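Local coordinates for RsbT co-antagonist protein RsbRA (Bacillus subtilis, PDB 2BNL) that regulates sigma-B activity in response to salt and heat stress as part of the stressosome, stimulating the RsbT kinase toward RsbS in vitro, at residues Q20-T25 with K47-I52; E28-E31 with Y35-T38; Y42-K47 with A71-Q76; E90-L95 with W114-F119. One frame throughout, in Å; residues are numbered along the deposited sequence.

How the interactions relate
All four contacts lie in the N-terminal domain of RsbRA, a helical nonheme globin. Interactions 1 and 4 are buried and apolar: interaction 1 packs helix 15-30 on helix 39-54 through aromatic rings, and interaction 4 packs helix 81-100 on helix 109-135 through a tryptophan and aliphatic branches. Interaction 2 holds the loop between helices 15-30 and 39-54 at a more exposed place, with one amide-to-carbonyl bond between its two segments. Interaction 3, partly buried, lays an arginine of helix 64-76 on helix 39-54, the helix that also serves interaction 1. Salt bridges tie them: Glu48 of interaction 1 to Arg73 of interaction 3, and Glu28 of interaction 2 to Arg94 of interaction 4.

Interaction 1 (Q20-T25 with K47-I52); sequences QLWTDT and KEYIDI
Trp22 projects from helix 15-30 and lays its indole against Tyr49 and Ile50 of helix 39-54. From CB the side chain starts with CG anti to the carbonyl carbon (chi1 -66°), a setting that carries the rings across toward the other helix. On the pyrrole side, NE1 probably hydrogen-bonds the backbone carbonyl of Phe91, which occupies the polar atom of the ring. On the benzene side, CE3 lies 3.7 Å from Ile50 CG1. CZ3, next along the rim, approaches the same CG1 to 3.5 Å, so the isoleucine branch meets the indole at its edge, near the ring plane. Tyr49 comes over a face instead: its CD2 is 3.9 Å from Trp22 CZ3, and the two rings form an offset edge-to-face pair with planes 72° apart. These residues belong to the buried aromatic core of a nonheme globin domain, where Phe91 of helix 81-100 stacks on Trp22 and meets Tyr49 edge-to-face. With an alanine in place of Trp22, the edge of Tyr49 would probably lose the face it points at, and the carbonyl of Phe91 would lose its indole donor. Tyr49 has its CG anti to the backbone N (chi1 -171°), which brings CD2 and CE2 toward the indole, while its OH extends to a hydrogen bond with Asn124 OD1 on helix 109-135.

Interaction 2 (E28-E31 with Y35-T38); sequences ELSE and YQLT
The loop linking helix 15-30 to helix 39-54 folds back on the last turn of the first helix, where Gln36 meets Ser30 and Glu31. Gln36 NE2 donates to the backbone oxygen Ser30 O at 2.9 Å, a nearly straight bond with an N-H...O angle of 167°. The acceptor lies in the amide plane of Gln36, whereas the donor stands above the carbonyl plane of Ser30. A bend at chi2 (72°) curls the glutamine so that its amide reaches this carbonyl while CG rests against the serine. Gln36 CG lies 3.3 Å from Ser30 OG, yet that hydroxyl is hydrogen-bonded elsewhere, to the carbonyl of Lys27 in the preceding turn. Glu31, also bent at chi2, brings its carboxylate over the amide of Gln36: the two planes are stacked, 14° apart, with Glu31 OE1 4.0 Å from Gln36 CD. The bond to Ser30 O thus orients the amide, with the acid stacked alongside. Tyr42 OH of the following helix probably hydrogen-bonds the backbone N of Leu37, and Tyr35 OH reaches the carbonyl of Ile77. Two residues beyond Gln36, Thr38 takes the N-cap position, its OG1 accepting from Val41 N, and starts the next helix, completing a short helix-loop-helix connection of this all-helical globin domain.

Interaction 3 (Y42-K47 with A71-Q76); sequences YENISK and ALRAVQ
Arg73 reaches from helix 64-76 across to helix 39-54 and sets its guanidinium against Asn44 and Ile45. The arginine leaves its helix with CG anti to the backbone N (chi1 -169°) and stays extended through chi2, then turns at chi3 (141°), a value away from the staggered positions. This partial turn brings the flat group round to the surface of the facing helix. Ile45 CG1 sits over one face of the guanidinium, displaced toward its rim, and approaches Arg73 NH2 to 3.4 Å and Arg73 CZ to 3.7 Å. Asn44 meets the group along the edge: its CB lies 3.3 Å from Arg73 NH1. The closest CA atoms of the two segments, Ile45 CA and Ala74 CA, stay 8.4 Å apart, so it takes a side chain as long as arginine's to span from one helix of the globin fold to the other. Its charge is answered on the same helix 39-54, where Glu48 OE2 forms a salt bridge with NH1, and Val41 O takes a weak hydrogen bond from NH2. A leucine in place of Arg73 would probably leave Glu48 without this counter-charge and strip Ile45 CG1 of the flat group beneath it. The asparagine's amide does not use the arginine as its main partner: with CG anti to the carbonyl carbon, OD1 turns back along its own helix to Gln40 NE2. Within helix 39-54, Ser46 OG donates back one turn to Tyr42 O at 3.0 Å; the same oxygen also accepts from Ser46 N.

Interaction 4 (E90-L95 with W114-F119); sequences EFWKRL and WQIDRF
Trp92 holds CG between its backbone N and carbonyl carbon (chi1 75°), the crowded position, which brings the indole round to Ile116 on helix 109-135. Ile116 answers with CG2 anti to its own backbone N, so that this methyl points at the tryptophan while CG1 serves Leu95. The contact joins helices 81-100 and 109-135, the last two of this nonheme globin domain, with Trp92 CA and Ile116 CA, the closest CA pair of the two segments, 7.1 Å apart. Ile116 CG2 touches the indole obliquely, 3.7 Å from Trp92 CE3, and also rests 3.9 Å from Trp92 CB, so the methyl sits in the angle between the stem and the ring. On the next turn, Leu95 CD2 reaches toward Ile116 CG1 at a looser 4.5 Å, and the isoleucine is thus held by two side chains from one helix face. Phe120 touches both Trp92 and Leu95, and Phe10 of helix 5-13 packs on Leu95. Within helix 81-100, Lys93 CG lies over the centre of one face of the Trp92 ring, 3.6 Å above its plane. The end of that lysine turns away to Glu90, and it also forms a salt bridge with Asp117 of the second subunit, while Trp114 meets Tyr96 of that subunit. Glu90 is shared between Lys93 and Arg94, and it is gripped side-on by the latter: Arg94 NE approaches Glu90 OE1 to 2.9 Å on its anti lone pair, while Arg94 NH2 reaches the same oxygen at 3.3 Å.

Interaction 1 (Q20-T25 with K47-I52)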
# COMPACT_ATOMS: atom_id res chain seq x y z
N GLN A 20 -13.80 0.30 16.57
CA GLN A 20 -13.06 0.82 17.73
C GLN A 20 -11.56 0.69 17.51
O GLN A 20 -10.80 1.59 17.78
CB GLN A 20 -13.55 0.06 19.00
CG GLN A 20 -12.72 0.36 20.31
CD GLN A 20 -12.77 1.84 20.76
OE1 GLN A 20 -13.50 2.68 20.15
NE2 GLN A 20 -11.97 2.18 21.87
N LEU A 21 -11.12 -0.47 17.04
CA LEU A 21 -9.72 -0.70 16.77
C LEU A 21 -9.11 0.33 15.77
O LEU A 21 -8.05 0.86 15.98
CB LEU A 21 -9.59 -2.12 16.20
CG LEU A 21 -8.21 -2.66 16.01
CD1 LEU A 21 -7.57 -2.98 17.40
CD2 LEU A 21 -8.25 -3.93 15.17
N TRP A 22 -9.79 0.50 14.66
CA TRP A 22 -9.40 1.42 13.62
C TRP A 22 -9.50 2.87 14.02
O TRP A 22 -8.66 3.65 13.65
CB TRP A 22 -10.13 1.07 12.31
CG TRP A 22 -9.70 -0.22 11.82
CD1 TRP A 22 -8.63 -0.93 12.23
CD2 TRP A 22 -10.38 -1.05 10.86
NE1 TRP A 22 -8.57 -2.12 11.54
CE2 TRP A 22 -9.62 -2.20 10.68
CE3 TRP A 22 -11.57 -0.91 10.14
CZ2 TRP A 22 -10.00 -3.23 9.81
CZ3 TRP A 22 -11.93 -1.94 9.28
CH2 TRP A 22 -11.14 -3.06 9.14
N THR A 23 -10.53 3.23 14.81
CA THR A 23 -10.64 4.57 15.34
C THR A 23 -9.44 4.86 16.24
O THR A 23 -8.83 5.90 16.17
CB THR A 23 -12.03 4.75 16.06
OG1 THR A 23 -13.07 4.59 15.09
CG2 THR A 23 -12.10 6.21 16.59
N ASP A 24 -9.11 3.93 17.09
CA ASP A 24 -7.95 4.06 17.97
C ASP A 24 -6.66 4.15 17.24
O ASP A 24 -5.76 4.88 17.65
CB ASP A 24 -7.88 2.91 19.01
CG ASP A 24 -9.02 2.97 20.02
OD1 ASP A 24 -9.76 4.00 20.15
OD2 ASP A 24 -9.23 1.92 20.65
N THR A 25 -6.52 3.42 16.14
CA THR A 25 -5.30 3.51 15.29
C THR A 25 -5.17 4.91 14.72
O THR A 25 -4.12 5.47 14.81
CB THR A 25 -5.41 2.46 14.17
OG1 THR A 25 -5.50 1.17 14.77
CG2 THR A 25 -4.27 2.53 13.19
N LYS A 47 -15.82 4.14 10.01
CA LYS A 47 -17.12 3.64 9.61
C LYS A 47 -17.29 3.69 8.07
O LYS A 47 -17.84 2.73 7.52
CB LYS A 47 -18.28 4.36 10.38
CG LYS A 47 -19.68 4.01 9.84
CD LYS A 47 -20.02 2.56 9.96
CE LYS A 47 -21.61 2.27 9.67
NZ LYS A 47 -21.78 0.92 9.10
N GLU A 48 -16.87 4.75 7.45
CA GLU A 48 -16.95 4.91 5.96
C GLU A 48 -16.09 3.83 5.35
O GLU A 48 -16.40 3.25 4.33
CB GLU A 48 -16.35 6.21 5.48
CG GLU A 48 -17.25 7.38 5.10
CD GLU A 48 -16.48 8.60 4.51
OE1 GLU A 48 -16.69 8.86 3.27
OE2 GLU A 48 -15.69 9.31 5.28
N TYR A 49 -14.93 3.59 5.93
CA TYR A 49 -14.03 2.47 5.41
C TYR A 49 -14.60 1.07 5.55
O TYR A 49 -14.60 0.28 4.60
CB TYR A 49 -12.73 2.50 6.16
CG TYR A 49 -11.68 1.60 5.64
CD1 TYR A 49 -11.11 1.81 4.38
CD2 TYR A 49 -11.22 0.57 6.39
CE1 TYR A 49 -10.07 1.01 3.90
CE2 TYR A 49 -10.17 -0.27 5.88
CZ TYR A 49 -9.61 -0.02 4.64
OH TYR A 49 -8.56 -0.80 4.23
N ILE A 50 -15.13 0.76 6.75
CA ILE A 50 -15.78 -0.52 6.91
C ILE A 50 -16.95 -0.72 5.86
O ILE A 50 -17.14 -1.82 5.37
CB ILE A 50 -16.33 -0.77 8.36
CG1 ILE A 50 -15.21 -0.79 9.38
CG2 ILE A 50 -16.87 -2.25 8.61
CD1 ILE A 50 -15.60 -0.51 10.99
N ASP A 51 -17.73 0.32 5.64
CA ASP A 51 -18.86 0.29 4.70
C ASP A 51 -18.35 -0.01 3.28
O ASP A 51 -18.98 -0.77 2.59
CB ASP A 51 -19.59 1.61 4.64
CG ASP A 51 -20.55 1.84 5.81
OD1 ASP A 51 -20.66 0.98 6.70
OD2 ASP A 51 -21.17 2.90 5.78
N ILE A 52 -17.20 0.54 2.91
CA ILE A 52 -16.46 0.14 1.68
C ILE A 52 -16.10 -1.33 1.62
O ILE A 52 -16.39 -2.01 0.62
CB ILE A 52 -15.23 1.02 1.41
CG1 ILE A 52 -15.66 2.46 1.07
CG2 ILE A 52 -14.32 0.40 0.37
CD1 ILE A 52 -14.63 3.55 1.42

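Interaction 2 (E28-E31 with Y35-T38)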
# COMPACT_ATOMS: atom_id res chain seq x y z
N GLU A 28 -4.16 7.34 17.44
CA GLU A 28 -2.73 7.13 17.79
C GLU A 28 -1.85 7.79 16.77
O GLU A 28 -0.91 8.48 17.09
CB GLU A 28 -2.46 5.61 17.86
CG GLU A 28 -1.08 5.20 18.20
CD GLU A 28 -0.86 3.66 18.07
OE1 GLU A 28 -1.83 2.83 18.20
OE2 GLU A 28 0.28 3.30 17.75
N LEU A 29 -2.18 7.59 15.52
CA LEU A 29 -1.39 8.18 14.48
C LEU A 29 -1.49 9.69 14.43
O LEU A 29 -0.46 10.38 14.12
CB LEU A 29 -1.73 7.57 13.11
CG LEU A 29 -1.37 6.12 12.90
CD1 LEU A 29 -2.05 5.60 11.61
CD2 LEU A 29 0.11 5.98 12.84
N SER A 30 -2.68 10.21 14.73
CA SER A 30 -2.87 11.68 14.67
C SER A 30 -1.99 12.45 15.69
O SER A 30 -1.68 13.59 15.50
CB SER A 30 -4.35 12.10 14.85
OG SER A 30 -4.82 11.90 16.17
N GLU A 31 -1.68 11.77 16.78
CA GLU A 31 -0.81 12.30 17.83
C GLU A 31 0.57 12.65 17.38
O GLU A 31 1.21 13.48 17.99
CB GLU A 31 -0.78 11.35 19.00
CG GLU A 31 -2.06 11.32 19.76
CD GLU A 31 -2.39 12.68 20.53
OE1 GLU A 31 -1.52 13.63 20.73
OE2 GLU A 31 -3.54 12.77 20.99
N TYR A 35 -1.84 18.58 14.23
CA TYR A 35 -3.09 18.81 14.91
C TYR A 35 -3.84 17.46 14.91
O TYR A 35 -3.57 16.56 14.06
CB TYR A 35 -3.89 19.94 14.24
CG TYR A 35 -4.29 19.72 12.78
CD1 TYR A 35 -5.33 18.93 12.45
CD2 TYR A 35 -3.57 20.30 11.74
CE1 TYR A 35 -5.71 18.73 11.15
CE2 TYR A 35 -3.98 20.09 10.36
CZ TYR A 35 -5.01 19.30 10.09
OH TYR A 35 -5.45 19.09 8.77
N GLN A 36 -4.74 17.34 15.89
CA GLN A 36 -5.66 16.22 15.96
C GLN A 36 -7.08 16.71 15.67
O GLN A 36 -7.52 17.78 16.14
CB GLN A 36 -5.56 15.48 17.28
CG GLN A 36 -4.13 14.86 17.56
CD GLN A 36 -3.09 15.94 17.88
OE1 GLN A 36 -3.37 16.79 18.71
NE2 GLN A 36 -1.94 15.93 17.20
N LEU A 37 -7.78 15.95 14.83
CA LEU A 37 -9.19 16.15 14.67
C LEU A 37 -9.95 15.50 15.88
O LEU A 37 -9.32 14.97 16.81
CB LEU A 37 -9.67 15.67 13.32
CG LEU A 37 -8.87 16.38 12.22
CD1 LEU A 37 -9.10 15.76 10.86
CD2 LEU A 37 -9.10 17.91 12.22
N THR A 38 -11.28 15.41 15.77
CA THR A 38 -12.07 14.93 16.85
C THR A 38 -12.19 13.40 16.79
O THR A 38 -12.12 12.81 15.70
CB THR A 38 -13.44 15.58 16.87
OG1 THR A 38 -14.16 15.19 15.72
CG2 THR A 38 -13.25 17.08 16.90

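Interaction 3 (Y42-K47 with A71-Q76)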
# COMPACT_ATOMS: atom_id res chain seq x y z
N TYR A 42 -12.65 10.78 13.35
CA TYR A 42 -11.90 9.51 13.07
C TYR A 42 -12.81 8.32 13.07
O TYR A 42 -12.66 7.40 12.18
CB TYR A 42 -10.72 9.38 14.05
CG TYR A 42 -9.69 10.49 13.97
CD1 TYR A 42 -9.04 10.80 12.79
CD2 TYR A 42 -9.33 11.24 15.08
CE1 TYR A 42 -8.07 11.80 12.67
CE2 TYR A 42 -8.37 12.25 14.95
CZ TYR A 42 -7.76 12.52 13.75
OH TYR A 42 -6.84 13.54 13.66
N GLU A 43 -13.79 8.30 13.99
CA GLU A 43 -14.81 7.26 13.95
C GLU A 43 -15.56 7.19 12.59
O GLU A 43 -15.80 6.15 12.06
CB GLU A 43 -15.76 7.40 15.14
CG GLU A 43 -16.84 6.34 15.16
CD GLU A 43 -17.91 6.56 16.25
OE1 GLU A 43 -17.50 6.86 17.38
OE2 GLU A 43 -19.15 6.53 15.92
N ASN A 44 -15.91 8.34 12.08
CA ASN A 44 -16.63 8.44 10.84
C ASN A 44 -15.80 7.95 9.65
O ASN A 44 -16.31 7.37 8.73
CB ASN A 44 -17.11 9.87 10.60
CG ASN A 44 -18.29 10.25 11.43
OD1 ASN A 44 -18.79 9.52 12.27
ND2 ASN A 44 -18.69 11.48 11.25
N ILE A 45 -14.52 8.23 9.68
CA ILE A 45 -13.59 7.61 8.72
C ILE A 45 -13.53 6.09 8.79
O ILE A 45 -13.62 5.44 7.74
CB ILE A 45 -12.14 8.17 8.87
CG1 ILE A 45 -12.10 9.63 8.47
CG2 ILE A 45 -11.18 7.31 8.06
CD1 ILE A 45 -10.92 10.34 8.99
N SER A 46 -13.41 5.53 10.00
CA SER A 46 -13.41 4.09 10.17
C SER A 46 -14.70 3.49 9.71
O SER A 46 -14.67 2.42 9.13
CB SER A 46 -13.14 3.74 11.61
OG SER A 46 -11.99 4.50 11.95
N LYS A 47 -15.82 4.14 10.01
CA LYS A 47 -17.12 3.64 9.61
C LYS A 47 -17.29 3.69 8.07
O LYS A 47 -17.84 2.73 7.52
CB LYS A 47 -18.28 4.36 10.38
CG LYS A 47 -19.68 4.01 9.84
CD LYS A 47 -20.02 2.56 9.96
CE LYS A 47 -21.61 2.27 9.67
NZ LYS A 47 -21.78 0.92 9.10
N ALA A 71 -11.92 9.38 -0.06
CA ALA A 71 -10.60 9.92 -0.42
C ALA A 71 -10.64 11.44 -0.47
O ALA A 71 -9.72 12.12 0.03
CB ALA A 71 -10.15 9.34 -1.76
N LEU A 72 -11.68 11.97 -1.06
CA LEU A 72 -11.90 13.40 -1.13
C LEU A 72 -12.01 14.07 0.23
O LEU A 72 -11.40 15.10 0.50
CB LEU A 72 -13.15 13.70 -1.95
CG LEU A 72 -13.56 15.15 -2.18
CD1 LEU A 72 -12.51 15.96 -2.84
CD2 LEU A 72 -14.89 15.31 -2.86
N ARG A 73 -12.73 13.42 1.14
CA ARG A 73 -12.84 13.93 2.52
C ARG A 73 -11.47 13.92 3.17
O ARG A 73 -11.10 14.90 3.86
CB ARG A 73 -13.80 13.02 3.32
CG ARG A 73 -14.24 13.49 4.66
CD ARG A 73 -15.20 12.34 5.34
NE ARG A 73 -14.82 12.33 6.74
CZ ARG A 73 -15.24 11.51 7.75
NH1 ARG A 73 -16.10 10.44 7.51
NH2 ARG A 73 -14.73 11.78 9.02
N ALA A 74 -10.74 12.83 3.01
CA ALA A 74 -9.38 12.78 3.53
C ALA A 74 -8.45 13.97 3.12
O ALA A 74 -7.79 14.62 3.96
CB ALA A 74 -8.69 11.41 3.27
N VAL A 75 -8.43 14.23 1.84
CA VAL A 75 -7.80 15.42 1.30
C VAL A 75 -8.32 16.66 1.98
O VAL A 75 -7.49 17.46 2.47
CB VAL A 75 -8.01 15.52 -0.22
CG1 VAL A 75 -7.44 16.92 -0.77
CG2 VAL A 75 -7.34 14.33 -0.89
N GLN A 76 -9.64 16.83 2.04
CA GLN A 76 -10.20 18.13 2.45
C GLN A 76 -9.94 18.45 3.91
O GLN A 76 -9.83 19.61 4.25
CB GLN A 76 -11.65 18.26 2.10
CG GLN A 76 -11.73 18.21 0.56
CD GLN A 76 -13.09 18.48 0.01
OE1 GLN A 76 -13.23 18.90 -1.18
NE2 GLN A 76 -14.09 18.22 0.79

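Interaction 4 (E90-L95 with W114-F119)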
# COMPACT_ATOMS: atom_id res chain seq x y z
N GLU A 90 -1.75 -0.13 8.77
CA GLU A 90 -2.01 -0.53 10.13
C GLU A 90 -3.39 -1.15 10.35
O GLU A 90 -3.50 -2.04 11.18
CB GLU A 90 -1.86 0.70 11.13
CG GLU A 90 -0.60 0.98 11.64
CD GLU A 90 0.13 -0.30 12.17
OE1 GLU A 90 -0.26 -0.89 13.20
OE2 GLU A 90 1.09 -0.70 11.46
N PHE A 91 -4.45 -0.70 9.62
CA PHE A 91 -5.76 -1.25 9.74
C PHE A 91 -5.72 -2.78 9.47
O PHE A 91 -6.22 -3.53 10.29
CB PHE A 91 -6.74 -0.62 8.76
CG PHE A 91 -7.28 0.72 9.16
CD1 PHE A 91 -6.72 1.48 10.24
CD2 PHE A 91 -8.25 1.28 8.45
CE1 PHE A 91 -7.18 2.70 10.55
CE2 PHE A 91 -8.76 2.50 8.78
CZ PHE A 91 -8.22 3.21 9.83
N TRP A 92 -5.09 -3.22 8.37
CA TRP A 92 -5.12 -4.65 8.01
C TRP A 92 -4.24 -5.46 8.99
O TRP A 92 -4.55 -6.63 9.31
CB TRP A 92 -4.91 -4.92 6.50
CG TRP A 92 -3.53 -4.79 5.97
CD1 TRP A 92 -2.96 -3.69 5.32
CD2 TRP A 92 -2.47 -5.72 6.13
NE1 TRP A 92 -1.65 -3.92 5.07
CE2 TRP A 92 -1.31 -5.15 5.57
CE3 TRP A 92 -2.39 -7.00 6.70
CZ2 TRP A 92 -0.07 -5.82 5.57
CZ3 TRP A 92 -1.13 -7.64 6.76
CH2 TRP A 92 -0.02 -7.09 6.12
N LYS A 93 -3.17 -4.84 9.46
CA LYS A 93 -2.23 -5.49 10.33
C LYS A 93 -2.81 -5.75 11.70
O LYS A 93 -2.56 -6.83 12.33
CB LYS A 93 -0.95 -4.66 10.44
CG LYS A 93 -0.21 -4.65 9.14
CD LYS A 93 1.06 -3.85 9.39
CE LYS A 93 1.55 -3.17 8.17
NZ LYS A 93 2.68 -2.32 8.70
N ARG A 94 -3.65 -4.79 12.13
CA ARG A 94 -4.36 -4.94 13.32
C ARG A 94 -5.49 -5.95 13.25
O ARG A 94 -5.72 -6.66 14.21
CB ARG A 94 -4.79 -3.58 13.84
CG ARG A 94 -3.52 -2.85 14.38
CD ARG A 94 -3.78 -1.51 15.07
NE ARG A 94 -2.53 -0.70 15.07
CZ ARG A 94 -2.28 0.36 15.85
NH1 ARG A 94 -3.16 0.75 16.78
NH2 ARG A 94 -1.14 1.00 15.75
N LEU A 95 -6.12 -6.06 12.10
CA LEU A 95 -7.11 -7.08 11.84
C LEU A 95 -6.41 -8.47 11.81
O LEU A 95 -6.91 -9.47 12.35
CB LEU A 95 -7.84 -6.76 10.52
CG LEU A 95 -8.59 -7.98 9.96
CD1 LEU A 95 -9.80 -8.13 10.86
CD2 LEU A 95 -9.04 -7.84 8.56
N TRP A 114 -2.18 -13.72 3.36
CA TRP A 114 -2.47 -13.62 1.94
C TRP A 114 -3.98 -13.43 1.64
O TRP A 114 -4.36 -12.77 0.63
CB TRP A 114 -1.86 -14.84 1.22
CG TRP A 114 -0.37 -14.86 1.29
CD1 TRP A 114 0.37 -15.90 1.66
CD2 TRP A 114 0.55 -13.80 0.98
NE1 TRP A 114 1.70 -15.57 1.67
CE2 TRP A 114 1.83 -14.28 1.26
CE3 TRP A 114 0.41 -12.46 0.53
CZ2 TRP A 114 2.97 -13.52 1.06
CZ3 TRP A 114 1.50 -11.72 0.33
CH2 TRP A 114 2.79 -12.25 0.60
N GLN A 115 -4.82 -14.00 2.49
CA GLN A 115 -6.27 -13.78 2.44
C GLN A 115 -6.61 -12.38 2.72
O GLN A 115 -7.39 -11.71 2.00
CB GLN A 115 -7.00 -14.69 3.45
CG GLN A 115 -7.04 -16.13 3.03
CD GLN A 115 -7.71 -16.96 4.10
OE1 GLN A 115 -7.59 -16.67 5.30
NE2 GLN A 115 -8.54 -17.88 3.67
N ILE A 116 -5.96 -11.85 3.72
CA ILE A 116 -6.17 -10.46 4.04
C ILE A 116 -5.73 -9.51 2.96
O ILE A 116 -6.49 -8.56 2.57
CB ILE A 116 -5.50 -10.11 5.38
CG1 ILE A 116 -6.30 -10.79 6.54
CG2 ILE A 116 -5.48 -8.65 5.57
CD1 ILE A 116 -5.57 -10.83 7.85
N ASP A 117 -4.55 -9.79 2.43
CA ASP A 117 -3.92 -8.94 1.38
C ASP A 117 -4.84 -8.97 0.10
O ASP A 117 -5.10 -7.97 -0.51
CB ASP A 117 -2.54 -9.50 1.06
CG ASP A 117 -1.85 -8.78 -0.07
OD1 ASP A 117 -1.37 -7.70 0.20
OD2 ASP A 117 -1.93 -9.27 -1.20
N ARG A 118 -5.26 -10.15 -0.25
CA ARG A 118 -6.12 -10.34 -1.42
C ARG A 118 -7.39 -9.45 -1.39
O ARG A 118 -7.85 -8.91 -2.39
CB ARG A 118 -6.51 -11.75 -1.49
CG ARG A 118 -6.66 -12.20 -2.83
CD ARG A 118 -7.37 -13.54 -2.92
NE ARG A 118 -8.10 -13.50 -4.22
CZ ARG A 118 -9.38 -13.20 -4.39
NH1 ARG A 118 -10.17 -12.96 -3.38
NH2 ARG A 118 -9.89 -13.16 -5.62
N PHE A 119 -8.00 -9.40 -0.22
CA PHE A 119 -9.21 -8.59 -0.01
C PHE A 119 -8.94 -7.08 0.00
O PHE A 119 -9.61 -6.32 -0.67
CB PHE A 119 -9.90 -9.08 1.22
CG PHE A 119 -11.13 -8.33 1.56
CD1 PHE A 119 -12.23 -8.42 0.78
CD2 PHE A 119 -11.11 -7.39 2.61
CE1 PHE A 119 -13.44 -7.69 1.12
CE2 PHE A 119 -12.21 -6.65 2.90
CZ PHE A 119 -13.40 -6.81 2.19